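Local structure of oxidoreductase (Corynebacterium diphtheriae, 3K1Y) at residues 30-33 against 34-37; 74-77 against 78-82; 98-101 against 102-106; 135-138 against 139-143. The protein is probably a flavin-dependent oxidoreductase of the NADPH-dependent FMN reductase family, using FMN in electron transfer. One frame throughout, in Å; residues are numbered along the deposited sequence.

Interaction 1 (30-33 against 34-37); sequences IADS and ISEA
Ile34 lies alongside Ile30 one turn further on, the two side chains pointing the same way and meeting through their CG1 atoms, 4.1 Å apart. Their first torsions differ: Ile30 turns CG1 away from its backbone N (chi1 -179°), whereas Ile34 sets its own CG1 beside the backbone N, close to the carbonyl oxygen of Ile30. Ile30 O accepts the N-H of Ile34 (N to O 2.8 Å). Ile34 also packs against strands 120-127 and 150-159, and Ile30 rests on the latter as well as on Phe171 of helix 165-188.

At Ser35 the backbone N binds Ala31 O at 2.9 Å. Ser35 OG sits 3.0 Å from Ala31 O, and a water bridges this OG to OD1 of Asp32, to which the water donates. Asp32 OD1 also forms a salt bridge with Arg28, one turn earlier.

Glu36 N bonds to Asp32 O, while its carboxylate folds back past the Asp32 backbone; OE2 comes within 3.9 Å of Asp32 CB. Ala37 closes the series with a bond from its N to Ser33 O at 3.1 Å. This i to i+4 ladder belongs to an amphipathic helix, the crossover of the beta-alpha-beta unit 12-18, 26-44, 49-55 in a flavodoxin-like fold.

Interaction 2 (74-77 against 78-82); sequences TKLE and EITSA. With SO4 (sulfate ion), chain J.
Glu78 and Thr74 run side by side along the opening turns of helix 74-85, an alpha helix near the surface of the flavodoxin-like domain. The Glu78 chain is extended beyond CG, and its carboxylate draws level with the threonine methyl, with OE2 3.3 Å from Thr74 CG2. The backbone bond from Glu78 N to Thr74 O, 3.0 Å long, ties the same two residues together. At its other side Thr74 gives its backbone N-H to O1 of a sulfate ion at 2.9 Å. The sulfate, probably from the crystallisation liquor, thus lies at the N-terminal end of the helix, where the helix dipole would be expected to suit an anion.

Leu76 faces the protein and touches Ala66. Its CD1 meets CG2 of Thr80 at 4.0 Å, and Leu76 O accepts two bonds from Thr80, one from N and one from OG1. The backbone bond is almost straight, with an angle of 179° at the hydrogen; the second is possible because OG1 stands between the backbone N and the carbonyl carbon (chi1 56°), facing back down the helix. Beside this pair, CD1 of Ile79 packs against CG of Lys75, and both side chains touch Leu59.

Glu77 repeats the double acceptance toward Ser81. Its bent side chain brings OE2 within 3.1 Å of Ser81 OG, but this hydroxyl donates to the backbone: Ser81 OG reaches Glu77 O at 2.9 Å, from the face of the carbonyl plane opposite to that approached by Ser81 N.

Interaction 3 (98-101 against 102-106); sequences ASYT and GLFKM
Tyr100 crosses the aliphatic chain of Lys105 at a slant, its CE1 and CZ meeting CB and CD. Tyr100 CE1 stands 3.5 Å from Lys105 CB, and farther out Tyr100 CZ lies 3.6 Å from Lys105 CD. The lysine bends at chi2 and chi4, carrying NZ beyond the ring to a salt bridge with Asp109; the same NZ also donates to the backbone oxygens of Phe96 and Tyr100 of the second subunit. Near its root the tyrosine meets Phe104: Tyr100 CB is 3.7 Å from Phe104 CD2, with the two rings inclined at 36° and their centroids 5.7 Å apart. Tyr100 CG occupies the position between backbone N and carbonyl carbon (chi1 53°), which turns the ring toward the helix.

These residues form the entry to helix 102-110, which follows strand 88-94 of the parallel sheet in the flavodoxin-like fold and lies at a subunit interface. Thr101 holds the N-cap position without a capping bond from its side chain. Thr101 O receives the N-H of Lys105 (N to O 2.8 Å), while the backbone N of Thr101 bonds to Thr93 OG1. Gly102 N donates to Asp109 of the second subunit. Thr101 CG2 packs on Leu103 CB at 3.7 Å.

Interaction 4 (135-138 against 139-143); sequences VLDY and ALRPL
Val135 presents CG2 to two residues of the following turn, lying 4.0 Å from both Ala139 CB and Leu140 CD1. Leu136 adds a looser contact, its CD2 meeting CD2 of Leu140 at 4.3 Å. Beneath these side chains the helix widens into a pi-type turn: Leu140 N reaches back five residues to Val135 O, and Arg141 N does likewise to Leu136 O at 2.8 Å. Ala139 N makes a second, weak bond to Val135 O. At Pro142, whose nitrogen has no hydrogen to donate, the helix kinks, and the ring packs by CG against Tyr138 O at 3.6 Å.

On the polar side Asp137 and Arg141 run side by side. Asp137 OD1 approaches the edge of the guanidinium, forming a long salt bridge of 3.6 Å to Arg141 NH1, with carboxylate and guanidinium planes 50° apart. A water donates to Asp137 OD1 and accepts a weak bond from Arg141 NH1 in the guanidinium plane. NH2 is held by Val152 O.

Tyr138 meets its counterpart in the fourth subunit, the rings almost parallel. Within its own chain helix 135-146 packs on strands 120-127 and 150-159, as the crossover between them, and Leu140 touches Phe104 of helix 102-110.

Overall arrangement
The four contacts follow one another along the chain, each local to a helix or its entry, and all belong to one flavodoxin-like domain built on a parallel five-stranded sheet. Interactions 3 and 4 are neighbours, with centres about 11 Å apart; they touch where Ser99 and Tyr100 pack on Val135 and Ala139, joining the loop before helix 102-110 to helix 135-146. Interaction 1, on helix 26-44, lies about 20 Å from each of them between centres, on the opposite side of the chain's centre. Interaction 2 is peripheral, about 22 Å from interaction 1 between centres. Interactions 3 and 4 also meet other subunits, so this end of the domain contributes to the tetramer.

Interaction 1 (30-33 against 34-37)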
loop_
_atom_site.group_PDB
_atom_site.type_symbol
_atom_site.label_atom_id
_atom_site.label_comp_id
_atom_site.label_asym_id
_atom_site.label_seq_id
_atom_site.Cartn_x
_atom_site.Cartn_y
_atom_site.Cartn_z
ATOM N N ILE A 30 0.265 22.484 -10.023
ATOM C CA ILE A 30 0.809 21.347 -10.755
ATOM C C ILE A 30 -0.274 20.801 -11.674
ATOM O O ILE A 30 0.010 20.280 -12.753
ATOM C CB ILE A 30 1.311 20.225 -9.821
ATOM C CG1 ILE A 30 1.888 19.098 -10.674
ATOM C CG2 ILE A 30 0.174 19.717 -8.921
ATOM C CD1 ILE A 30 2.519 17.991 -9.888
ATOM N N ALA A 31 -1.523 20.945 -11.246
ATOM C CA ALA A 31 -2.657 20.494 -12.038
ATOM C C ALA A 31 -2.674 21.284 -13.347
ATOM O O ALA A 31 -2.876 20.718 -14.419
ATOM C CB ALA A 31 -3.949 20.719 -11.268
ATOM N N ASP A 32 -2.459 22.591 -13.256
ATOM C CA ASP A 32 -2.438 23.436 -14.449
ATOM C C ASP A 32 -1.254 23.082 -15.340
ATOM O O ASP A 32 -1.384 23.055 -16.566
ATOM C CB ASP A 32 -2.372 24.925 -14.076
ATOM C CG ASP A 32 -3.649 25.415 -13.415
ATOM O OD1 ASP A 32 -4.702 24.778 -13.625
ATOM O OD2 ASP A 32 -3.601 26.441 -12.702
ATOM N N SER A 33 -0.102 22.813 -14.732
ATOM C CA SER A 33 1.066 22.449 -15.518
ATOM C C SER A 33 0.754 21.179 -16.271
ATOM O O SER A 33 1.078 21.047 -17.453
ATOM C CB SER A 33 2.285 22.218 -14.627
ATOM O OG SER A 33 2.844 23.451 -14.213
ATOM N N ILE A 34 0.102 20.244 -15.591
ATOM C CA ILE A 34 -0.225 18.982 -16.228
ATOM C C ILE A 34 -1.195 19.164 -17.394
ATOM O O ILE A 34 -0.930 18.677 -18.489
ATOM C CB ILE A 34 -0.805 17.959 -15.213
ATOM C CG1 ILE A 34 0.220 17.683 -14.111
ATOM C CG2 ILE A 34 -1.141 16.646 -15.929
ATOM C CD1 ILE A 34 -0.151 16.556 -13.172
ATOM N N SER A 35 -2.298 19.878 -17.186
ATOM C CA SER A 35 -3.258 20.049 -18.277
ATOM C C SER A 35 -2.732 20.899 -19.425
ATOM O O SER A 35 -3.176 20.741 -20.559
ATOM C CB SER A 35 -4.590 20.606 -17.762
ATOM O OG SER A 35 -4.392 21.667 -16.857
ATOM N N GLU A 36 -1.791 21.794 -19.140
ATOM C CA GLU A 36 -1.197 22.631 -20.183
ATOM C C GLU A 36 -0.341 21.737 -21.073
ATOM O O GLU A 36 -0.395 21.819 -22.295
ATOM C CB GLU A 36 -0.328 23.729 -19.569
ATOM C CG GLU A 36 -0.968 25.111 -19.608
ATOM C CD GLU A 36 -0.966 25.815 -18.252
ATOM O OE1 GLU A 36 0.123 25.984 -17.651
ATOM O OE2 GLU A 36 -2.064 26.204 -17.791
ATOM N N ALA A 37 0.447 20.870 -20.447
ATOM C CA ALA A 37 1.295 19.950 -21.188
ATOM C C ALA A 37 0.405 18.970 -21.969
ATOM O O ALA A 37 0.720 18.596 -23.102
ATOM C CB ALA A 37 2.217 19.202 -20.227
HETATM O O HOH W 1 -6.155 22.812 -14.744
#

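Interaction 2 (74-77 against 78-82)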
loop_
_atom_site.group_PDB
_atom_site.type_symbol
_atom_site.label_atom_id
_atom_site.label_comp_id
_atom_site.label_asym_id
_atom_site.label_seq_id
_atom_site.Cartn_x
_atom_site.Cartn_y
_atom_site.Cartn_z
ATOM N N THR A 74 -27.435 20.818 -9.213
ATOM C CA THR A 74 -27.335 20.961 -10.656
ATOM C C THR A 74 -25.855 21.039 -11.001
ATOM O O THR A 74 -25.397 20.427 -11.967
ATOM C CB THR A 74 -28.035 22.246 -11.155
ATOM O OG1 THR A 74 -29.450 22.047 -11.147
ATOM C CG2 THR A 74 -27.598 22.587 -12.569
ATOM N N LYS A 75 -25.108 21.784 -10.195
ATOM C CA LYS A 75 -23.679 21.937 -10.427
ATOM C C LYS A 75 -22.912 20.618 -10.433
ATOM O O LYS A 75 -22.125 20.361 -11.345
ATOM C CB LYS A 75 -23.059 22.884 -9.396
ATOM C CG LYS A 75 -21.538 22.963 -9.497
ATOM C CD LYS A 75 -21.032 24.366 -9.253
ATOM C CE LYS A 75 -21.390 24.876 -7.868
ATOM N NZ LYS A 75 -21.060 26.333 -7.752
ATOM N N LEU A 76 -23.143 19.789 -9.415
ATOM C CA LEU A 76 -22.468 18.500 -9.296
ATOM C C LEU A 76 -22.903 17.542 -10.405
ATOM O O LEU A 76 -22.080 16.790 -10.936
ATOM C CB LEU A 76 -22.748 17.896 -7.917
ATOM C CG LEU A 76 -21.994 16.650 -7.438
ATOM C CD1 LEU A 76 -20.497 16.765 -7.717
ATOM C CD2 LEU A 76 -22.244 16.487 -5.943
ATOM N N GLU A 77 -24.185 17.575 -10.765
ATOM C CA GLU A 77 -24.683 16.712 -11.828
ATOM C C GLU A 77 -23.974 17.079 -13.126
ATOM O O GLU A 77 -23.649 16.211 -13.936
ATOM C CB GLU A 77 -26.197 16.877 -12.007
ATOM C CG GLU A 77 -26.804 15.975 -13.093
ATOM C CD GLU A 77 -26.724 14.490 -12.749
ATOM O OE1 GLU A 77 -27.323 14.071 -11.732
ATOM O OE2 GLU A 77 -26.058 13.739 -13.497
ATOM N N GLU A 78 -23.730 18.371 -13.324
ATOM C CA GLU A 78 -23.043 18.818 -14.529
ATOM C C GLU A 78 -21.582 18.368 -14.520
ATOM O O GLU A 78 -21.034 17.966 -15.553
ATOM C CB GLU A 78 -23.122 20.337 -14.655
ATOM C CG GLU A 78 -24.425 20.827 -15.235
ATOM C CD GLU A 78 -24.541 22.338 -15.219
ATOM O OE1 GLU A 78 -23.492 23.015 -15.139
ATOM O OE2 GLU A 78 -25.682 22.844 -15.299
ATOM N N ILE A 79 -20.961 18.423 -13.348
ATOM C CA ILE A 79 -19.574 18.017 -13.211
ATOM C C ILE A 79 -19.380 16.518 -13.411
ATOM O O ILE A 79 -18.550 16.106 -14.212
ATOM C CB ILE A 79 -19.024 18.401 -11.826
ATOM C CG1 ILE A 79 -19.130 19.920 -11.643
ATOM C CG2 ILE A 79 -17.585 17.904 -11.685
ATOM C CD1 ILE A 79 -18.819 20.396 -10.252
ATOM N N THR A 80 -20.145 15.699 -12.695
ATOM C CA THR A 80 -20.004 14.247 -12.822
ATOM C C THR A 80 -20.324 13.730 -14.226
ATOM O O THR A 80 -19.643 12.836 -14.728
ATOM C CB THR A 80 -20.885 13.482 -11.791
ATOM O OG1 THR A 80 -22.252 13.879 -11.937
ATOM C CG2 THR A 80 -20.433 13.776 -10.378
ATOM N N SER A 81 -21.346 14.294 -14.861
ATOM C CA SER A 81 -21.728 13.870 -16.210
ATOM C C SER A 81 -20.646 14.161 -17.244
ATOM O O SER A 81 -20.361 13.328 -18.105
ATOM C CB SER A 81 -23.035 14.544 -16.637
ATOM O OG SER A 81 -24.107 14.099 -15.819
ATOM N N ALA A 82 -20.046 15.343 -17.156
ATOM C CA ALA A 82 -18.995 15.722 -18.083
ATOM C C ALA A 82 -17.777 14.854 -17.801
ATOM O O ALA A 82 -17.107 14.393 -18.726
ATOM C CB ALA A 82 -18.644 17.211 -17.921
HETATM S S SO4 J . -29.552 23.394 -7.186
HETATM O O1 SO4 J . -29.464 22.037 -7.615
HETATM O O2 SO4 J . -28.537 24.204 -7.778
HETATM O O3 SO4 J . -30.814 23.893 -7.692
HETATM O O4 SO4 J . -29.372 23.437 -5.767
#

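Interaction 3 (98-101 against 102-106)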
loop_
_atom_site.group_PDB
_atom_site.type_symbol
_atom_site.label_atom_id
_atom_site.label_comp_id
_atom_site.label_asym_id
_atom_site.label_seq_id
_atom_site.Cartn_x
_atom_site.Cartn_y
_atom_site.Cartn_z
ATOM N N ALA A 98 -0.190 11.792 5.294
ATOM C CA ALA A 98 0.513 10.815 4.459
ATOM C C ALA A 98 -0.277 10.101 3.369
ATOM O O ALA A 98 0.058 8.982 2.976
ATOM C CB ALA A 98 1.214 9.783 5.361
ATOM N N SER A 99 -1.317 10.745 2.866
ATOM C CA SER A 99 -2.109 10.147 1.802
ATOM C C SER A 99 -2.984 11.204 1.147
ATOM O O SER A 99 -2.835 12.397 1.422
ATOM C CB SER A 99 -2.964 9.007 2.355
ATOM O OG SER A 99 -3.682 8.370 1.315
ATOM N N TYR A 100 -3.886 10.782 0.269
ATOM C CA TYR A 100 -4.758 11.742 -0.393
ATOM C C TYR A 100 -5.719 12.355 0.613
ATOM O O TYR A 100 -5.967 11.783 1.674
ATOM C CB TYR A 100 -5.514 11.089 -1.551
ATOM C CG TYR A 100 -6.277 9.833 -1.219
ATOM C CD1 TYR A 100 -7.248 9.819 -0.214
ATOM C CD2 TYR A 100 -6.088 8.674 -1.967
ATOM C CE1 TYR A 100 -8.021 8.678 0.028
ATOM C CE2 TYR A 100 -6.847 7.533 -1.734
ATOM C CZ TYR A 100 -7.812 7.543 -0.741
ATOM O OH TYR A 100 -8.580 6.420 -0.538
ATOM N N THR A 101 -6.247 13.524 0.285
ATOM C CA THR A 101 -7.153 14.239 1.181
ATOM C C THR A 101 -8.516 13.573 1.343
ATOM O O THR A 101 -9.011 12.910 0.431
ATOM C CB THR A 101 -7.375 15.684 0.690
ATOM O OG1 THR A 101 -6.126 16.388 0.672
ATOM C CG2 THR A 101 -8.312 16.405 1.606
ATOM N N GLY A 102 -9.119 13.755 2.512
ATOM C CA GLY A 102 -10.429 13.186 2.745
ATOM C C GLY A 102 -11.394 13.787 1.737
ATOM O O GLY A 102 -12.258 13.088 1.205
ATOM N N LEU A 103 -11.233 15.081 1.463
ATOM C CA LEU A 103 -12.098 15.778 0.515
ATOM C C LEU A 103 -11.931 15.197 -0.893
ATOM O O LEU A 103 -12.899 15.047 -1.642
ATOM C CB LEU A 103 -11.784 17.275 0.507
ATOM C CG LEU A 103 -12.579 18.143 -0.480
ATOM C CD1 LEU A 103 -14.052 18.162 -0.084
ATOM C CD2 LEU A 103 -12.001 19.567 -0.495
ATOM N N PHE A 104 -10.691 14.883 -1.245
ATOM C CA PHE A 104 -10.392 14.291 -2.532
ATOM C C PHE A 104 -11.135 12.960 -2.556
ATOM O O PHE A 104 -11.834 12.637 -3.522
ATOM C CB PHE A 104 -8.881 14.059 -2.639
ATOM C CG PHE A 104 -8.445 13.315 -3.877
ATOM C CD1 PHE A 104 -8.152 14.001 -5.050
ATOM C CD2 PHE A 104 -8.260 11.927 -3.844
ATOM C CE1 PHE A 104 -7.671 13.324 -6.178
ATOM C CE2 PHE A 104 -7.784 11.240 -4.958
ATOM C CZ PHE A 104 -7.484 11.944 -6.133
ATOM N N LYS A 105 -10.994 12.198 -1.476
ATOM C CA LYS A 105 -11.633 10.890 -1.388
ATOM C C LYS A 105 -13.150 10.994 -1.458
ATOM O O LYS A 105 -13.811 10.184 -2.117
ATOM C CB LYS A 105 -11.228 10.177 -0.091
ATOM C CG LYS A 105 -11.780 8.752 0.048
ATOM C CD LYS A 105 -11.392 7.890 -1.160
ATOM C CE LYS A 105 -11.468 6.396 -0.851
ATOM N NZ LYS A 105 -12.806 5.932 -0.389
HETATM N N MSE A 106 -13.700 11.994 -0.784
HETATM C CA MSE A 106 -15.137 12.175 -0.767
HETATM C C MSE A 106 -15.711 12.263 -2.171
HETATM O O MSE A 106 -16.685 11.585 -2.492
HETATM C CB MSE A 106 -15.489 13.429 0.018
HETATM C CG MSE A 106 -16.961 13.551 0.343
HETATM SE SE MSE A 106 -17.234 15.016 1.548
HETATM C CE MSE A 106 -16.643 14.161 3.193
#

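Interaction 4 (135-138 against 139-143)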
loop_
_atom_site.group_PDB
_atom_site.type_symbol
_atom_site.label_atom_id
_atom_site.label_comp_id
_atom_site.label_asym_id
_atom_site.label_seq_id
_atom_site.Cartn_x
_atom_site.Cartn_y
_atom_site.Cartn_z
ATOM N N VAL A 135 2.759 8.001 -2.388
ATOM C CA VAL A 135 1.330 8.137 -2.138
ATOM C C VAL A 135 0.623 7.871 -3.464
ATOM O O VAL A 135 -0.555 7.535 -3.497
ATOM C CB VAL A 135 0.951 9.551 -1.654
ATOM C CG1 VAL A 135 1.249 10.578 -2.743
ATOM C CG2 VAL A 135 -0.516 9.583 -1.286
ATOM N N LEU A 136 1.354 8.026 -4.562
ATOM C CA LEU A 136 0.785 7.773 -5.879
ATOM C C LEU A 136 0.502 6.288 -6.098
ATOM O O LEU A 136 -0.640 5.895 -6.347
ATOM C CB LEU A 136 1.722 8.271 -6.978
ATOM C CG LEU A 136 1.891 9.787 -7.123
ATOM C CD1 LEU A 136 2.771 10.090 -8.334
ATOM C CD2 LEU A 136 0.525 10.445 -7.287
ATOM N N ASP A 137 1.539 5.463 -5.988
ATOM C CA ASP A 137 1.394 4.029 -6.225
ATOM C C ASP A 137 0.722 3.176 -5.170
ATOM O O ASP A 137 0.393 2.022 -5.440
ATOM C CB ASP A 137 2.748 3.412 -6.556
ATOM C CG ASP A 137 3.247 3.837 -7.907
ATOM O OD1 ASP A 137 2.392 4.088 -8.782
ATOM O OD2 ASP A 137 4.481 3.913 -8.098
ATOM N N TYR A 138 0.503 3.730 -3.984
ATOM C CA TYR A 138 -0.123 2.972 -2.910
ATOM C C TYR A 138 -1.471 3.495 -2.442
ATOM O O TYR A 138 -2.154 2.824 -1.670
ATOM C CB TYR A 138 0.842 2.881 -1.727
ATOM C CG TYR A 138 2.015 1.982 -2.007
ATOM C CD1 TYR A 138 1.838 0.614 -2.164
ATOM C CD2 TYR A 138 3.293 2.502 -2.164
ATOM C CE1 TYR A 138 2.902 -0.218 -2.481
ATOM C CE2 TYR A 138 4.372 1.674 -2.480
ATOM C CZ TYR A 138 4.163 0.318 -2.639
ATOM O OH TYR A 138 5.206 -0.502 -2.989
ATOM N N ALA A 139 -1.851 4.691 -2.896
ATOM C CA ALA A 139 -3.133 5.276 -2.515
ATOM C C ALA A 139 -3.971 5.715 -3.721
ATOM O O ALA A 139 -5.112 5.276 -3.858
ATOM C CB ALA A 139 -2.919 6.451 -1.558
ATOM N N LEU A 140 -3.428 6.566 -4.594
ATOM C CA LEU A 140 -4.196 7.025 -5.763
ATOM C C LEU A 140 -4.365 5.989 -6.856
ATOM O O LEU A 140 -5.449 5.848 -7.438
ATOM C CB LEU A 140 -3.580 8.272 -6.390
ATOM C CG LEU A 140 -3.840 9.573 -5.636
ATOM C CD1 LEU A 140 -2.826 9.697 -4.510
ATOM C CD2 LEU A 140 -3.730 10.747 -6.594
ATOM N N ARG A 141 -3.293 5.269 -7.147
ATOM C CA ARG A 141 -3.335 4.255 -8.182
ATOM C C ARG A 141 -4.374 3.188 -7.819
ATOM O O ARG A 141 -5.304 2.924 -8.579
ATOM C CB ARG A 141 -1.936 3.649 -8.348
ATOM C CG ARG A 141 -1.788 2.739 -9.551
ATOM C CD ARG A 141 -0.423 2.907 -10.198
ATOM N NE ARG A 141 -0.603 2.981 -11.641
ATOM C CZ ARG A 141 -0.032 3.879 -12.431
ATOM N NH1 ARG A 141 0.782 4.799 -11.929
ATOM N NH2 ARG A 141 -0.310 3.868 -13.725
ATOM N N PRO A 142 -4.246 2.577 -6.640
ATOM C CA PRO A 142 -5.236 1.552 -6.282
ATOM C C PRO A 142 -6.676 2.072 -6.380
ATOM O O PRO A 142 -7.578 1.338 -6.775
ATOM C CB PRO A 142 -4.859 1.185 -4.850
ATOM C CG PRO A 142 -3.352 1.453 -4.821
ATOM C CD PRO A 142 -3.262 2.770 -5.562
ATOM N N LEU A 143 -6.878 3.340 -6.023
ATOM C CA LEU A 143 -8.208 3.944 -6.069
ATOM C C LEU A 143 -8.732 4.058 -7.498
ATOM O O LEU A 143 -9.873 3.686 -7.775
ATOM C CB LEU A 143 -8.194 5.334 -5.421
ATOM C CG LEU A 143 -9.540 6.073 -5.441
ATOM C CD1 LEU A 143 -10.576 5.286 -4.662
ATOM C CD2 LEU A 143 -9.383 7.475 -4.845
HETATM O O HOH W 2 2.515 6.317 -10.067
#